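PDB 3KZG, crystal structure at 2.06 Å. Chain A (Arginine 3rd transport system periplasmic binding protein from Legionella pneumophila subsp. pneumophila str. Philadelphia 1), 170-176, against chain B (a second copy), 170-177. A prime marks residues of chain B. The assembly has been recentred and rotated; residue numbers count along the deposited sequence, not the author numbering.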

# COMPACT_ATOMS: atom_id res chain seq x y z
N PRO A 170 -27.91 4.12 -23.70
CA PRO A 170 -27.15 4.17 -24.95
C PRO A 170 -25.67 4.49 -24.74
O PRO A 170 -25.24 4.78 -23.63
CB PRO A 170 -27.86 5.27 -25.73
CG PRO A 170 -28.25 6.22 -24.65
CD PRO A 170 -28.79 5.30 -23.57
N TYR A 171 -24.90 4.42 -25.82
CA TYR A 171 -23.46 4.70 -25.77
C TYR A 171 -23.14 6.03 -25.09
O TYR A 171 -22.41 6.07 -24.10
CB TYR A 171 -22.88 4.73 -27.18
CG TYR A 171 -21.86 3.65 -27.44
CD1 TYR A 171 -22.25 2.31 -27.53
CD2 TYR A 171 -20.52 3.96 -27.64
CE1 TYR A 171 -21.32 1.31 -27.81
CE2 TYR A 171 -19.58 2.97 -27.91
CZ TYR A 171 -19.98 1.64 -28.00
OH TYR A 171 -19.07 0.66 -28.30
N ALA A 172 -23.68 7.11 -25.65
CA ALA A 172 -23.44 8.44 -25.12
C ALA A 172 -24.61 8.90 -24.25
O ALA A 172 -25.25 9.91 -24.54
CB ALA A 172 -23.22 9.42 -26.26
N TYR A 173 -24.88 8.15 -23.19
CA TYR A 173 -25.97 8.49 -22.28
C TYR A 173 -25.69 9.85 -21.64
O TYR A 173 -26.59 10.50 -21.11
CB TYR A 173 -26.12 7.42 -21.20
CG TYR A 173 -24.88 7.22 -20.35
CD1 TYR A 173 -23.77 6.54 -20.86
CD2 TYR A 173 -24.81 7.72 -19.05
CE1 TYR A 173 -22.62 6.36 -20.08
CE2 TYR A 173 -23.67 7.54 -18.27
CZ TYR A 173 -22.58 6.87 -18.79
OH TYR A 173 -21.46 6.69 -18.02
N LYS A 174 -24.43 10.26 -21.69
CA LYS A 174 -23.99 11.53 -21.13
C LYS A 174 -24.64 12.68 -21.91
O LYS A 174 -25.11 13.65 -21.32
CB LYS A 174 -22.47 11.64 -21.24
CG LYS A 174 -21.84 12.63 -20.27
CD LYS A 174 -21.86 12.10 -18.84
CE LYS A 174 -21.01 10.83 -18.70
NZ LYS A 174 -19.58 11.06 -19.04
N LEU A 175 -24.66 12.54 -23.23
CA LEU A 175 -25.23 13.56 -24.11
C LEU A 175 -26.73 13.38 -24.37
O LEU A 175 -27.49 14.35 -24.30
CB LEU A 175 -24.49 13.56 -25.45
CG LEU A 175 -22.98 13.85 -25.50
CD1 LEU A 175 -22.21 12.80 -24.71
CD2 LEU A 175 -22.53 13.84 -26.95
N ILE A 176 -27.14 12.15 -24.66
CA ILE A 176 -28.54 11.84 -24.97
C ILE A 176 -29.40 11.41 -23.78
O ILE A 176 -30.62 11.33 -23.88
CB ILE A 176 -28.62 10.75 -26.06
CG1 ILE A 176 -30.08 10.50 -26.44
CG2 ILE A 176 -27.98 9.47 -25.56
CD1 ILE A 176 -30.25 9.44 -27.52
N PRO B 170 -13.84 18.18 -24.51
CA PRO B 170 -14.72 18.93 -23.61
C PRO B 170 -15.20 18.01 -22.49
O PRO B 170 -14.44 17.19 -21.99
CB PRO B 170 -15.85 19.37 -24.53
CG PRO B 170 -16.00 18.18 -25.42
CD PRO B 170 -14.56 17.82 -25.75
N TYR B 171 -16.47 18.14 -22.10
CA TYR B 171 -17.03 17.29 -21.06
C TYR B 171 -18.22 16.51 -21.60
O TYR B 171 -18.94 15.83 -20.86
CB TYR B 171 -17.45 18.12 -19.84
CG TYR B 171 -16.74 17.70 -18.57
CD1 TYR B 171 -15.36 17.81 -18.45
CD2 TYR B 171 -17.45 17.16 -17.49
CE1 TYR B 171 -14.69 17.40 -17.29
CE2 TYR B 171 -16.80 16.75 -16.33
CZ TYR B 171 -15.42 16.88 -16.24
OH TYR B 171 -14.78 16.48 -15.09
N ALA B 172 -18.41 16.62 -22.92
CA ALA B 172 -19.48 15.93 -23.63
C ALA B 172 -18.80 15.31 -24.86
O ALA B 172 -19.20 15.55 -26.00
CB ALA B 172 -20.55 16.93 -24.06
N TYR B 173 -17.77 14.52 -24.59
CA TYR B 173 -16.97 13.88 -25.63
C TYR B 173 -17.04 12.35 -25.57
O TYR B 173 -16.09 11.68 -25.98
CB TYR B 173 -15.51 14.31 -25.50
CG TYR B 173 -14.90 13.91 -24.17
CD1 TYR B 173 -15.36 14.46 -22.97
CD2 TYR B 173 -13.91 12.94 -24.11
CE1 TYR B 173 -14.85 14.05 -21.74
CE2 TYR B 173 -13.39 12.51 -22.88
CZ TYR B 173 -13.87 13.07 -21.71
OH TYR B 173 -13.38 12.64 -20.50
N LYS B 174 -18.14 11.81 -25.06
CA LYS B 174 -18.29 10.36 -24.96
C LYS B 174 -17.73 9.71 -26.23
O LYS B 174 -17.11 8.65 -26.18
CB LYS B 174 -19.76 9.98 -24.77
CG LYS B 174 -20.01 8.48 -24.63
CD LYS B 174 -19.38 7.90 -23.36
CE LYS B 174 -20.18 8.24 -22.11
NZ LYS B 174 -20.27 9.70 -21.86
N LEU B 175 -17.97 10.36 -27.36
CA LEU B 175 -17.49 9.90 -28.66
C LEU B 175 -17.17 11.10 -29.53
O LEU B 175 -16.68 10.96 -30.65
CB LEU B 175 -18.53 9.01 -29.34
CG LEU B 175 -18.53 7.54 -28.95
CD1 LEU B 175 -19.73 6.83 -29.55
CD2 LEU B 175 -17.23 6.89 -29.42
N ILE B 176 -17.45 12.29 -29.00
CA ILE B 176 -17.19 13.54 -29.71
C ILE B 176 -15.68 13.72 -29.83
O ILE B 176 -15.19 14.61 -30.52
CB ILE B 176 -17.79 14.75 -28.94
CG1 ILE B 176 -19.29 14.56 -28.75
CG2 ILE B 176 -17.52 16.04 -29.69
CD1 ILE B 176 -20.07 14.44 -30.05
N GLY B 177 -14.95 12.84 -29.14
CA GLY B 177 -13.50 12.89 -29.17
C GLY B 177 -12.92 14.04 -28.38
O GLY B 177 -13.64 14.93 -27.93

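The same segment from two copies of one protein meets itself here, but the segment has a different local backbone conformation in each copy. In chain A, Ala172 occupies the N-cap position and residues 173-176 form a short helix, held by Leu175 N to Ala172 O at 3.0 Å and Ile176 N to Ala172 O at 2.9 Å. Chain B has no regular helix or strand. The backbones approach out of register, Ala172 CA lying 5.5 Å from Lys174′ CA and Leu175 CA 6.2 Å from Ala172′ CA. No hydrogen bond crosses between them; 406 Å² of surface is buried, both sides summed, and most of the closest contacts between residues are carbon to carbon.

The centre of that packing is Lys174′, which gives up more surface than any other residue here. Its CA-to-CB bond points toward chain A, and its long aliphatic portion behaves as a hydrophobic side chain: Lys174′ CG rests 3.5 Å from Ala172 CA, and Lys174′ CB lies 3.7 Å from Leu175 CD1. Ala172 CB is 3.7 Å from Lys174′ CG.

Apolar contacts flank the lysine. Leu175 reaches Ile176′ through CD2 to CG1 at 3.8 Å and Ala172′ through CG to CB at 4.2 Å, while Tyr171 CD2 meets Leu175′ CD1 at 3.5 Å, the methyl approaching the ring obliquely.

Charge is handled less comfortably. Lys174′ NZ stands 4.9 Å from the centroid of the Tyr173 ring, 28° off its normal, an off-centre cation-pi contact that offers the ammonium some aromatic electron density. Yet Lys174 NZ and Lys174′ NZ are only 3.2 Å apart; both are donors, so they cannot satisfy each other if both are protonated, and like charges should repel. The design lesson is that a lysine can pack through its methylenes while its amine, within these two stretches, finds no hydrogen-bond partner across the contact.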